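Local coordinates for protein putative hydrolase (Chromobacterium violaceum, PDB 3MCW) that belongs to the isochorismatase family and probably acts as a hydrolase, at residues A[116-121]-A[129-134]; A[6-11]-A[192-197]; A[27-32]-A[67-72]; A[89-94]-A[100-105]. All coordinates share one frame; numbering follows the deposited sequence.

Interaction 1: A[116-121]-A[129-134]; sequences LVVAGV and ATVRMA
Val118 on strand 116-121 and Val131 on helix 129-134 bring the two backbones near each other, with their CA atoms 7.9 Å apart. The spacing widens to 8.7 Å between the CA atoms of Leu116 and Ala134. These separations leave room for one layer of side chains between strand and helix. The layer is apolar. Val118 CG1 meets Val131 CG2 at 4.0 Å. Val118 holds this methyl anti to its backbone N (chi1 178°), and the touching methyl of Val131 is the one that stands beside its own N. The two valines run past one another in opposite directions. One methyl of each makes the contact. Farther along, the tip of Leu116 reaches the helix: its CD1 lies 4.2 Å from Ala134 CB. The long leucine meets the single methyl of the alanine. Both contacts fit ordinary van der Waals packing without strain. All four residues are buried. Leu14 and Ile18 of strand 14-18 and Val141 and Leu143 of strand 140-149 extend the same apolar layer, and Leu174 of helix 163-174 covers Val131. Away from the sheet, Arg132 and Met133 of this helix meet the second subunit, where Met133, here selenomethionine, packs on Met133 of that subunit. The helix therefore has the sheet on one side and the dimer partner on another. Strand 115-121, helix 123-136 and strand 140-149 form a beta-alpha-beta crossover of the parallel sheet, as expected of the Rossmann-like alpha/beta fold of the isochorismatase family.

Interaction 2: A[6-11]-A[192-197]; sequences LRFSSD and GNIAGA
The Phe8 ring receives Ile194 at a slant: CD1 of Ile194 lies 4.1 Å from Phe8 CD2. Elsewhere round the ring sit Ala190 and Leu191 of helix 184-191, Val117 of strand 115-121, and Pro13. The aromatic group is thus buried between the last helix and the sheet. Ile194 touches Phe8 and Asp11 with two different branches. Its CG1 arm stands beside the backbone N (chi1 -70°) and carries CD1 to the ring and to Ser10 O, 4.2 Å from CD1. Its CG2 methyl goes the other way and rests 3.6 Å from Asp11 CB. The contact joins the N-terminal loop before strand 14-18 to the tail after helix 184-191, so the two ends of the chain lie side by side, at the edge of the alpha/beta fold. The Asp11 carboxylate leads away from the tail and leaves only its carbon base in contact. Ser10 OG is engaged by Glu115, which also accepts from Ser9 N. A second link is polar. The Asn193 amide offers OD1 to a water at 3.0 Å, and the same water donates to Leu6 O at 2.7 Å. Beyond Ile194 the tail curls into a 3-10 turn, with Ala197 N bonded to Ile194 O.

Interaction 3: A[27-32]-A[67-72]; sequences PSWGPR and STYRPG. With EDO (1,2-ethanediol), chain I.
The first torsions of Trp29 and Thr68 bring an indole edge and a hydroxyl together. The indole of Trp29 swings beside its own backbone N (chi1 -65°). Thr68 sets OG1 between its N and carbonyl carbon (chi1 59°), which places the hydroxyl at the indole edge, near the ring plane. There Trp29 NE1 gives Thr68 OG1 a weak, bent hydrogen bond of 3.3 Å with an N-H...O angle of 129°. NE1 has a second weak acceptor in Ala23 O. Trp29 CZ2 also lies 3.8 Å from Tyr69 CE2. A bound ethanediol, probably from the crystallisation liquor, joins the two aromatic residues. Its O1 sits 3.1 Å above one face of the indole, toward the rim, and in the plane of the Tyr69 ring at its edge. Tyr69 OH and this O1 share a hydrogen bond of 2.7 Å. Asn125 also binds the diol. The bend that presents Thr68 and Tyr69 is a type I beta turn from Ser67 to Arg70. Tyr69 N donates to Ser67 OG at 2.9 Å, which makes an ST turn. His60 meets the Tyr69 ring edge-to-face. Both loops follow parallel strands, at the carboxyl ends where alpha/beta folds of this kind commonly place their binding pocket.

Interaction 4: A[89-94]-A[100-105]; sequences TVIAKQ and IGTGLE. With EDO (1,2-ethanediol), chain L.
Ile91 of strand 89-93 crosses Thr102 and Leu104 at about right angles. At its CB the chain forks. The CG2 branch, anti to the backbone N, lies 3.7 Å from Thr102 CB and 3.9 Å from Thr102 CG2. The CG1 branch runs on extended (chi2 176°) and brings CD1 to within 4.0 Å of Leu104 CD1. Thr102 CG2 also touches the strand backbone, 3.5 Å from Ala92 O. The hydroxyl of Thr102 turns to its own loop. Thr102 OG1 bonds with Ala98 O and accepts from Leu104 N at 3.0 Å, an ST turn at the start of helix 104-111, where Gly103 is the N-cap. Two waters bridge backbone atoms nearby. One joins Ala92 O to Gly101 O, the latter weakly. The other takes the N-H of Gln94 at 2.9 Å and donates to Ile100 O. Lys93 gives only its CB to Thr102. Its NZ leads away to Asp19, His60 and Ser126, an arrangement that resembles the aspartate-lysine pair of isochorismatase-family active sites. The direct contact is therefore almost wholly apolar, and the backbone polar groups near the strand end are joined through water, which implies a hydrated margin beside an apolar centre.

From the N terminus, the chain first passes 6-11, the opening half of interaction 2, which closes only at 192-197. The other three contacts all fall within that long span. They follow in series and none cross. Interaction 3 closes first, linking the loops after strands 14-18 and 55-60. Interaction 4 then makes a short return from edge strand 89-93 to the start of helix 104-111. Interaction 1 is the last of these three, inside the next crossover of the sheet. It touches two others: Val117 packs on Phe8 of interaction 2, and Met133 on Ile100 of interaction 4. Interactions 2 and 3 lie on opposite sides of the chain's centre, with centres about 38 Å apart.

Interaction 1: A[116-121]-A[129-134]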
loop_
_atom_site.group_PDB
_atom_site.type_symbol
_atom_site.label_atom_id
_atom_site.label_comp_id
_atom_site.label_asym_id
_atom_site.label_seq_id
_atom_site.Cartn_x
_atom_site.Cartn_y
_atom_site.Cartn_z
ATOM N N LEU A 116 -13.938 -5.207 -8.604
ATOM C CA LEU A 116 -13.703 -3.778 -8.760
ATOM C C LEU A 116 -12.796 -3.526 -9.972
ATOM O O LEU A 116 -11.845 -4.263 -10.196
ATOM C CB LEU A 116 -13.001 -3.207 -7.510
ATOM C CG LEU A 116 -13.648 -3.560 -6.158
ATOM C CD1 LEU A 116 -12.851 -2.950 -5.029
ATOM C CD2 LEU A 116 -15.131 -3.093 -6.109
ATOM N N VAL A 117 -13.105 -2.441 -10.693
ATOM C CA VAL A 117 -12.265 -1.942 -11.777
ATOM C C VAL A 117 -11.833 -0.563 -11.342
ATOM O O VAL A 117 -12.667 0.317 -11.127
ATOM C CB VAL A 117 -13.052 -1.892 -13.116
ATOM C CG1 VAL A 117 -12.204 -1.248 -14.199
ATOM C CG2 VAL A 117 -13.475 -3.327 -13.479
ATOM N N VAL A 118 -10.531 -0.365 -11.175
ATOM C CA VAL A 118 -9.997 0.827 -10.542
ATOM C C VAL A 118 -9.186 1.649 -11.521
ATOM O O VAL A 118 -8.373 1.116 -12.294
ATOM C CB VAL A 118 -9.100 0.464 -9.316
ATOM C CG1 VAL A 118 -8.505 1.654 -8.686
ATOM C CG2 VAL A 118 -9.931 -0.360 -8.289
ATOM N N ALA A 119 -9.362 2.966 -11.442
ATOM C CA ALA A 119 -8.517 3.911 -12.205
ATOM C C ALA A 119 -8.466 5.193 -11.428
ATOM O O ALA A 119 -9.303 5.449 -10.587
ATOM C CB ALA A 119 -9.070 4.138 -13.610
ATOM N N GLY A 120 -7.471 6.021 -11.698
ATOM C CA GLY A 120 -7.390 7.345 -11.121
ATOM C C GLY A 120 -5.963 7.766 -10.829
ATOM O O GLY A 120 -5.018 7.337 -11.507
ATOM N N VAL A 121 -5.816 8.625 -9.835
ATOM C CA VAL A 121 -4.543 9.290 -9.613
ATOM C C VAL A 121 -4.279 9.384 -8.109
ATOM O O VAL A 121 -5.223 9.605 -7.313
ATOM C CB VAL A 121 -4.551 10.685 -10.288
ATOM C CG1 VAL A 121 -5.694 11.558 -9.711
ATOM C CG2 VAL A 121 -3.198 11.387 -10.189
ATOM N N ALA A 129 -2.516 2.705 -2.532
ATOM C CA ALA A 129 -2.981 2.456 -1.154
ATOM C C ALA A 129 -4.332 1.756 -1.162
ATOM O O ALA A 129 -4.593 0.806 -0.410
ATOM C CB ALA A 129 -3.087 3.771 -0.382
ATOM N N THR A 130 -5.222 2.217 -2.049
ATOM C CA THR A 130 -6.552 1.657 -2.160
ATOM C C THR A 130 -6.525 0.237 -2.690
ATOM O O THR A 130 -7.232 -0.637 -2.184
ATOM C CB THR A 130 -7.436 2.582 -3.013
ATOM O OG1 THR A 130 -7.551 3.870 -2.408
ATOM C CG2 THR A 130 -8.820 2.023 -3.179
ATOM N N VAL A 131 -5.738 -0.004 -3.737
ATOM C CA VAL A 131 -5.673 -1.323 -4.339
ATOM C C VAL A 131 -5.035 -2.348 -3.410
ATOM O O VAL A 131 -5.492 -3.477 -3.325
ATOM C CB VAL A 131 -4.971 -1.288 -5.721
ATOM C CG1 VAL A 131 -4.763 -2.673 -6.264
ATOM C CG2 VAL A 131 -5.779 -0.444 -6.692
ATOM N N ARG A 132 -3.959 -1.972 -2.714
ATOM C CA ARG A 132 -3.332 -2.926 -1.789
ATOM C C ARG A 132 -4.356 -3.353 -0.744
ATOM O O ARG A 132 -4.456 -4.551 -0.441
ATOM C CB ARG A 132 -2.078 -2.375 -1.136
ATOM C CG ARG A 132 -0.873 -2.290 -2.044
ATOM C CD ARG A 132 0.379 -1.892 -1.277
ATOM N NE ARG A 132 1.579 -1.729 -2.088
ATOM C CZ ARG A 132 2.744 -2.339 -1.856
ATOM N NH1 ARG A 132 2.902 -3.256 -0.934
ATOM N NH2 ARG A 132 3.808 -1.930 -2.532
HETATM N N MSE A 133 -5.079 -2.399 -0.170
HETATM C CA MSE A 133 -6.116 -2.778 0.810
HETATM C C MSE A 133 -7.223 -3.582 0.185
HETATM O O MSE A 133 -7.656 -4.584 0.761
HETATM C CB MSE A 133 -6.706 -1.574 1.541
HETATM C CG MSE A 133 -5.824 -1.066 2.574
HETATM SE SE MSE A 133 -6.678 0.207 3.791
HETATM C CE MSE A 133 -8.135 -0.888 4.479
ATOM N N ALA A 134 -7.706 -3.174 -0.987
ATOM C CA ALA A 134 -8.777 -3.935 -1.634
ATOM C C ALA A 134 -8.406 -5.392 -1.837
ATOM O O ALA A 134 -9.202 -6.292 -1.552
ATOM C CB ALA A 134 -9.165 -3.289 -2.963
#

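Interaction 2: A[6-11]-A[192-197]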
loop_
_atom_site.group_PDB
_atom_site.type_symbol
_atom_site.label_atom_id
_atom_site.label_comp_id
_atom_site.label_asym_id
_atom_site.label_seq_id
_atom_site.Cartn_x
_atom_site.Cartn_y
_atom_site.Cartn_z
ATOM N N LEU A 6 -9.093 -11.234 -20.515
ATOM C CA LEU A 6 -9.868 -10.864 -19.339
ATOM C C LEU A 6 -11.339 -11.214 -19.448
ATOM O O LEU A 6 -11.995 -10.919 -20.435
ATOM C CB LEU A 6 -9.752 -9.365 -19.063
ATOM C CG LEU A 6 -10.562 -8.809 -17.887
ATOM C CD1 LEU A 6 -10.006 -9.285 -16.552
ATOM C CD2 LEU A 6 -10.574 -7.294 -17.962
ATOM N N ARG A 7 -11.812 -11.832 -18.390
ATOM C CA ARG A 7 -13.202 -12.181 -18.235
ATOM C C ARG A 7 -13.630 -11.845 -16.804
ATOM O O ARG A 7 -12.979 -12.259 -15.846
ATOM C CB ARG A 7 -13.386 -13.681 -18.547
ATOM C CG ARG A 7 -14.756 -14.283 -18.271
ATOM C CD ARG A 7 -14.714 -15.817 -18.281
ATOM N NE ARG A 7 -16.023 -16.399 -17.974
ATOM N N PHE A 8 -14.709 -11.079 -16.654
ATOM C CA PHE A 8 -15.257 -10.801 -15.342
ATOM C C PHE A 8 -15.894 -12.053 -14.791
ATOM O O PHE A 8 -16.479 -12.833 -15.533
ATOM C CB PHE A 8 -16.270 -9.652 -15.395
ATOM C CG PHE A 8 -15.638 -8.348 -15.686
ATOM C CD1 PHE A 8 -14.780 -7.779 -14.740
ATOM C CD2 PHE A 8 -15.814 -7.692 -16.875
ATOM C CE1 PHE A 8 -14.127 -6.593 -14.956
ATOM C CE2 PHE A 8 -15.149 -6.449 -17.079
ATOM C CZ PHE A 8 -14.318 -5.938 -16.105
ATOM N N SER A 9 -15.723 -12.250 -13.491
ATOM C CA SER A 9 -16.307 -13.397 -12.803
ATOM C C SER A 9 -17.752 -13.119 -12.395
ATOM O O SER A 9 -18.523 -14.043 -12.160
ATOM C CB SER A 9 -15.474 -13.759 -11.575
ATOM O OG SER A 9 -15.356 -12.655 -10.701
ATOM N N SER A 10 -18.109 -11.827 -12.302
ATOM C CA SER A 10 -19.461 -11.404 -11.953
ATOM C C SER A 10 -20.090 -10.615 -13.093
ATOM O O SER A 10 -19.409 -10.256 -14.047
ATOM C CB SER A 10 -19.461 -10.518 -10.692
ATOM O OG SER A 10 -19.244 -9.141 -10.972
ATOM N N ASP A 11 -21.401 -10.389 -13.002
ATOM C CA ASP A 11 -22.122 -9.605 -13.995
ATOM C C ASP A 11 -22.281 -8.136 -13.560
ATOM O O ASP A 11 -23.000 -7.358 -14.203
ATOM C CB ASP A 11 -23.473 -10.215 -14.368
ATOM C CG ASP A 11 -24.468 -10.236 -13.216
ATOM O OD1 ASP A 11 -24.203 -9.698 -12.125
ATOM O OD2 ASP A 11 -25.532 -10.842 -13.421
ATOM N N GLY A 192 -18.555 -6.605 -22.826
ATOM C CA GLY A 192 -19.376 -7.147 -23.885
ATOM C C GLY A 192 -19.609 -8.642 -23.836
ATOM O O GLY A 192 -20.489 -9.125 -24.534
ATOM N N ASN A 193 -18.809 -9.359 -23.043
ATOM C CA ASN A 193 -18.920 -10.812 -22.890
ATOM C C ASN A 193 -19.728 -11.248 -21.681
ATOM O O ASN A 193 -20.034 -12.438 -21.547
ATOM C CB ASN A 193 -17.534 -11.465 -22.861
ATOM C CG ASN A 193 -16.757 -11.264 -24.136
ATOM O OD1 ASN A 193 -15.526 -11.110 -24.102
ATOM N ND2 ASN A 193 -17.453 -11.235 -25.257
ATOM N N ILE A 194 -20.148 -10.305 -20.839
ATOM C CA ILE A 194 -20.887 -10.663 -19.644
ATOM C C ILE A 194 -22.203 -11.338 -19.997
ATOM O O ILE A 194 -22.547 -12.376 -19.437
ATOM C CB ILE A 194 -21.125 -9.441 -18.763
ATOM C CG1 ILE A 194 -19.784 -9.006 -18.153
ATOM C CG2 ILE A 194 -22.173 -9.752 -17.654
ATOM C CD1 ILE A 194 -19.874 -7.744 -17.367
ATOM N N ALA A 195 -22.956 -10.732 -20.902
ATOM C CA ALA A 195 -24.319 -11.203 -21.173
ATOM C C ALA A 195 -24.352 -12.670 -21.600
ATOM O O ALA A 195 -25.199 -13.432 -21.155
ATOM C CB ALA A 195 -24.996 -10.313 -22.228
ATOM N N GLY A 196 -23.410 -13.052 -22.462
ATOM C CA GLY A 196 -23.349 -14.375 -23.021
ATOM C C GLY A 196 -22.861 -15.425 -22.068
ATOM O O GLY A 196 -23.004 -16.627 -22.377
ATOM N N ALA A 197 -22.318 -15.002 -20.929
ATOM C CA ALA A 197 -21.785 -15.891 -19.917
ATOM C C ALA A 197 -22.821 -16.230 -18.856
ATOM O O ALA A 197 -22.508 -16.954 -17.910
ATOM C CB ALA A 197 -20.557 -15.244 -19.260
HETATM O O HOH W 1 -14.419 -11.733 -21.370
#

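Interaction 3: A[27-32]-A[67-72]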
loop_
_atom_site.group_PDB
_atom_site.type_symbol
_atom_site.label_atom_id
_atom_site.label_comp_id
_atom_site.label_asym_id
_atom_site.label_seq_id
_atom_site.Cartn_x
_atom_site.Cartn_y
_atom_site.Cartn_z
ATOM N N PRO A 27 1.038 22.526 -11.329
ATOM C CA PRO A 27 2.415 22.206 -11.700
ATOM C C PRO A 27 3.278 21.852 -10.517
ATOM O O PRO A 27 4.323 21.204 -10.712
ATOM C CB PRO A 27 2.915 23.459 -12.422
ATOM C CG PRO A 27 1.822 24.333 -12.522
ATOM C CD PRO A 27 0.625 23.851 -11.816
ATOM N N SER A 28 2.864 22.196 -9.298
ATOM C CA SER A 28 3.554 21.854 -8.038
ATOM C C SER A 28 3.768 20.355 -7.856
ATOM O O SER A 28 4.658 19.934 -7.110
ATOM C CB SER A 28 2.816 22.427 -6.776
ATOM O OG SER A 28 1.556 21.776 -6.523
ATOM N N TRP A 29 2.906 19.535 -8.458
ATOM C CA TRP A 29 3.070 18.092 -8.329
ATOM C C TRP A 29 4.259 17.541 -9.144
ATOM O O TRP A 29 4.658 16.398 -8.946
ATOM C CB TRP A 29 1.803 17.329 -8.734
ATOM C CG TRP A 29 0.668 17.610 -7.820
ATOM C CD1 TRP A 29 -0.422 18.367 -8.087
ATOM C CD2 TRP A 29 0.547 17.198 -6.451
ATOM N NE1 TRP A 29 -1.249 18.426 -6.985
ATOM C CE2 TRP A 29 -0.683 17.703 -5.974
ATOM C CE3 TRP A 29 1.336 16.411 -5.593
ATOM C CZ2 TRP A 29 -1.130 17.477 -4.669
ATOM C CZ3 TRP A 29 0.892 16.196 -4.293
ATOM C CH2 TRP A 29 -0.335 16.727 -3.847
ATOM N N GLY A 30 4.767 18.339 -10.074
ATOM C CA GLY A 30 5.814 17.941 -10.969
ATOM C C GLY A 30 5.273 17.211 -12.167
ATOM O O GLY A 30 4.058 17.020 -12.330
ATOM N N PRO A 31 6.151 16.740 -13.071
ATOM C CA PRO A 31 5.694 16.160 -14.327
ATOM C C PRO A 31 4.970 14.833 -14.127
ATOM O O PRO A 31 5.330 14.043 -13.257
ATOM C CB PRO A 31 6.987 16.003 -15.128
ATOM C CG PRO A 31 7.919 17.040 -14.553
ATOM C CD PRO A 31 7.604 17.025 -13.090
ATOM N N ARG A 32 4.017 14.594 -15.015
ATOM C CA ARG A 32 3.192 13.389 -15.017
ATOM C C ARG A 32 3.422 12.555 -16.248
ATOM O O ARG A 32 3.944 12.992 -17.271
ATOM C CB ARG A 32 1.704 13.781 -14.959
ATOM C CG ARG A 32 1.235 14.643 -16.153
ATOM C CD ARG A 32 -0.231 14.822 -16.173
ATOM N NE ARG A 32 -0.941 13.664 -16.677
ATOM C CZ ARG A 32 -2.263 13.642 -16.871
ATOM N NH1 ARG A 32 -2.986 14.706 -16.589
ATOM N NH2 ARG A 32 -2.863 12.580 -17.382
ATOM N N SER A 67 -3.334 22.740 0.710
ATOM C CA SER A 67 -3.520 21.645 -0.200
ATOM C C SER A 67 -4.290 22.065 -1.441
ATOM O O SER A 67 -5.275 22.797 -1.357
ATOM C CB SER A 67 -4.254 20.504 0.512
ATOM O OG SER A 67 -4.664 19.517 -0.408
ATOM N N THR A 68 -3.833 21.566 -2.582
ATOM C CA THR A 68 -4.553 21.710 -3.845
ATOM C C THR A 68 -5.926 21.015 -3.810
ATOM O O THR A 68 -6.752 21.281 -4.664
ATOM C CB THR A 68 -3.698 21.236 -5.065
ATOM O OG1 THR A 68 -3.338 19.857 -4.883
ATOM C CG2 THR A 68 -2.426 22.093 -5.264
ATOM N N TYR A 69 -6.142 20.090 -2.863
ATOM C CA TYR A 69 -7.449 19.414 -2.656
ATOM C C TYR A 69 -8.262 20.037 -1.545
ATOM O O TYR A 69 -9.212 19.412 -1.046
ATOM C CB TYR A 69 -7.239 18.014 -2.166
ATOM C CG TYR A 69 -6.616 17.143 -3.135
ATOM C CD1 TYR A 69 -7.364 16.449 -4.095
ATOM C CD2 TYR A 69 -5.252 17.018 -3.124
ATOM C CE1 TYR A 69 -6.746 15.597 -4.971
ATOM C CE2 TYR A 69 -4.639 16.201 -3.972
ATOM C CZ TYR A 69 -5.349 15.529 -4.922
ATOM O OH TYR A 69 -4.657 14.699 -5.738
ATOM N N ARG A 70 -7.879 21.220 -1.096
ATOM C CA ARG A 70 -8.643 21.890 -0.062
ATOM C C ARG A 70 -10.038 22.191 -0.596
ATOM O O ARG A 70 -10.174 22.770 -1.690
ATOM C CB ARG A 70 -7.923 23.184 0.419
ATOM N N PRO A 71 -11.087 21.748 0.132
ATOM C CA PRO A 71 -12.446 22.009 -0.319
ATOM C C PRO A 71 -12.733 23.494 -0.539
ATOM O O PRO A 71 -12.010 24.357 -0.033
ATOM C CB PRO A 71 -13.314 21.448 0.817
ATOM C CG PRO A 71 -12.493 20.367 1.418
ATOM C CD PRO A 71 -11.081 20.909 1.341
ATOM N N GLY A 72 -13.764 23.777 -1.327
ATOM C CA GLY A 72 -14.124 25.148 -1.665
ATOM C C GLY A 72 -13.110 25.998 -2.420
ATOM O O GLY A 72 -13.100 27.185 -2.256
HETATM C C1 EDO I . -1.477 13.511 -6.204
HETATM O O1 EDO I . -2.019 14.519 -5.346
HETATM C C2 EDO I . -0.193 12.989 -5.622
HETATM O O2 EDO I . -0.429 11.863 -4.805
#

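Interaction 4: A[89-94]-A[100-105]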
loop_
_atom_site.group_PDB
_atom_site.type_symbol
_atom_site.label_atom_id
_atom_site.label_comp_id
_atom_site.label_asym_id
_atom_site.label_seq_id
_atom_site.Cartn_x
_atom_site.Cartn_y
_atom_site.Cartn_z
ATOM N N THR A 89 -23.006 7.772 -6.864
ATOM C CA THR A 89 -22.361 7.694 -5.567
ATOM C C THR A 89 -20.981 8.347 -5.584
ATOM O O THR A 89 -20.133 7.995 -6.390
ATOM C CB THR A 89 -22.237 6.264 -5.089
ATOM O OG1 THR A 89 -23.536 5.660 -5.123
ATOM C CG2 THR A 89 -21.601 6.140 -3.717
ATOM N N VAL A 90 -20.793 9.285 -4.671
ATOM C CA VAL A 90 -19.505 9.938 -4.427
ATOM C C VAL A 90 -19.169 9.722 -2.963
ATOM O O VAL A 90 -20.007 10.012 -2.098
ATOM C CB VAL A 90 -19.568 11.460 -4.731
ATOM C CG1 VAL A 90 -18.230 12.127 -4.416
ATOM C CG2 VAL A 90 -19.997 11.730 -6.174
ATOM N N ILE A 91 -17.983 9.180 -2.691
ATOM C CA ILE A 91 -17.487 8.950 -1.352
ATOM C C ILE A 91 -16.248 9.776 -1.143
ATOM O O ILE A 91 -15.280 9.667 -1.901
ATOM C CB ILE A 91 -17.202 7.478 -1.063
ATOM C CG1 ILE A 91 -18.506 6.659 -1.187
ATOM C CG2 ILE A 91 -16.528 7.273 0.270
ATOM C CD1 ILE A 91 -18.343 5.184 -1.018
ATOM N N ALA A 92 -16.268 10.639 -0.135
ATOM C CA ALA A 92 -15.153 11.476 0.207
ATOM C C ALA A 92 -14.234 10.782 1.210
ATOM O O ALA A 92 -14.703 10.118 2.148
ATOM C CB ALA A 92 -15.645 12.816 0.815
ATOM N N LYS A 93 -12.943 10.961 1.044
ATOM C CA LYS A 93 -11.946 10.422 1.975
ATOM C C LYS A 93 -10.976 11.506 2.374
ATOM O O LYS A 93 -10.820 12.506 1.686
ATOM C CB LYS A 93 -11.172 9.269 1.323
ATOM C CG LYS A 93 -10.237 9.669 0.192
ATOM C CD LYS A 93 -9.586 8.430 -0.464
ATOM C CE LYS A 93 -8.682 8.740 -1.646
ATOM N NZ LYS A 93 -7.532 9.524 -1.282
ATOM N N GLN A 94 -10.273 11.292 3.489
ATOM C CA GLN A 94 -9.278 12.246 3.978
ATOM C C GLN A 94 -7.898 11.635 4.073
ATOM O O GLN A 94 -6.978 12.345 4.407
ATOM C CB GLN A 94 -9.670 12.811 5.328
ATOM C CG GLN A 94 -10.861 13.710 5.242
ATOM C CD GLN A 94 -11.091 14.471 6.528
ATOM O OE1 GLN A 94 -10.166 15.041 7.141
ATOM N NE2 GLN A 94 -12.323 14.495 6.945
ATOM N N ILE A 100 -10.506 3.825 4.304
ATOM C CA ILE A 100 -10.276 4.248 5.679
ATOM C C ILE A 100 -11.107 5.463 5.996
ATOM O O ILE A 100 -11.032 6.498 5.344
ATOM C CB ILE A 100 -8.789 4.416 5.985
ATOM C CG1 ILE A 100 -8.140 3.004 5.985
ATOM C CG2 ILE A 100 -8.619 5.108 7.355
ATOM C CD1 ILE A 100 -6.650 2.958 6.159
ATOM N N GLY A 101 -11.973 5.296 6.980
ATOM C CA GLY A 101 -12.831 6.357 7.452
ATOM C C GLY A 101 -14.043 6.583 6.569
ATOM O O GLY A 101 -14.728 7.595 6.737
ATOM N N THR A 102 -14.262 5.644 5.676
ATOM C CA THR A 102 -15.418 5.672 4.878
ATOM C C THR A 102 -16.176 4.398 5.073
ATOM O O THR A 102 -15.721 3.435 5.688
ATOM C CB THR A 102 -15.089 5.804 3.404
ATOM O OG1 THR A 102 -14.680 4.528 2.930
ATOM C CG2 THR A 102 -13.974 6.851 3.165
ATOM N N GLY A 103 -17.362 4.401 4.503
ATOM C CA GLY A 103 -18.188 3.220 4.494
ATOM C C GLY A 103 -17.963 2.353 3.275
ATOM O O GLY A 103 -18.874 1.612 2.884
ATOM N N LEU A 104 -16.782 2.421 2.643
ATOM C CA LEU A 104 -16.691 1.766 1.338
ATOM C C LEU A 104 -16.809 0.263 1.422
ATOM O O LEU A 104 -17.569 -0.356 0.668
ATOM C CB LEU A 104 -15.394 2.179 0.623
ATOM C CG LEU A 104 -15.149 1.524 -0.746
ATOM C CD1 LEU A 104 -16.239 1.829 -1.764
ATOM C CD2 LEU A 104 -13.781 1.932 -1.281
ATOM N N GLU A 105 -16.022 -0.357 2.295
ATOM C CA GLU A 105 -16.034 -1.809 2.363
ATOM C C GLU A 105 -17.433 -2.361 2.684
ATOM O O GLU A 105 -17.917 -3.290 2.023
ATOM C CB GLU A 105 -15.025 -2.354 3.380
ATOM C CG GLU A 105 -14.991 -3.864 3.398
ATOM C CD GLU A 105 -14.069 -4.474 4.442
ATOM O OE1 GLU A 105 -13.450 -3.734 5.226
ATOM O OE2 GLU A 105 -13.975 -5.715 4.453
HETATM C C1 EDO L . -23.078 2.061 -6.616
HETATM O O1 EDO L . -22.426 3.283 -6.389
HETATM C C2 EDO L . -24.197 2.354 -7.587
HETATM O O2 EDO L . -23.654 2.564 -8.901
HETATM O O HOH W 2 -14.110 10.580 5.025
HETATM O O HOH W 3 -11.303 9.284 5.364
#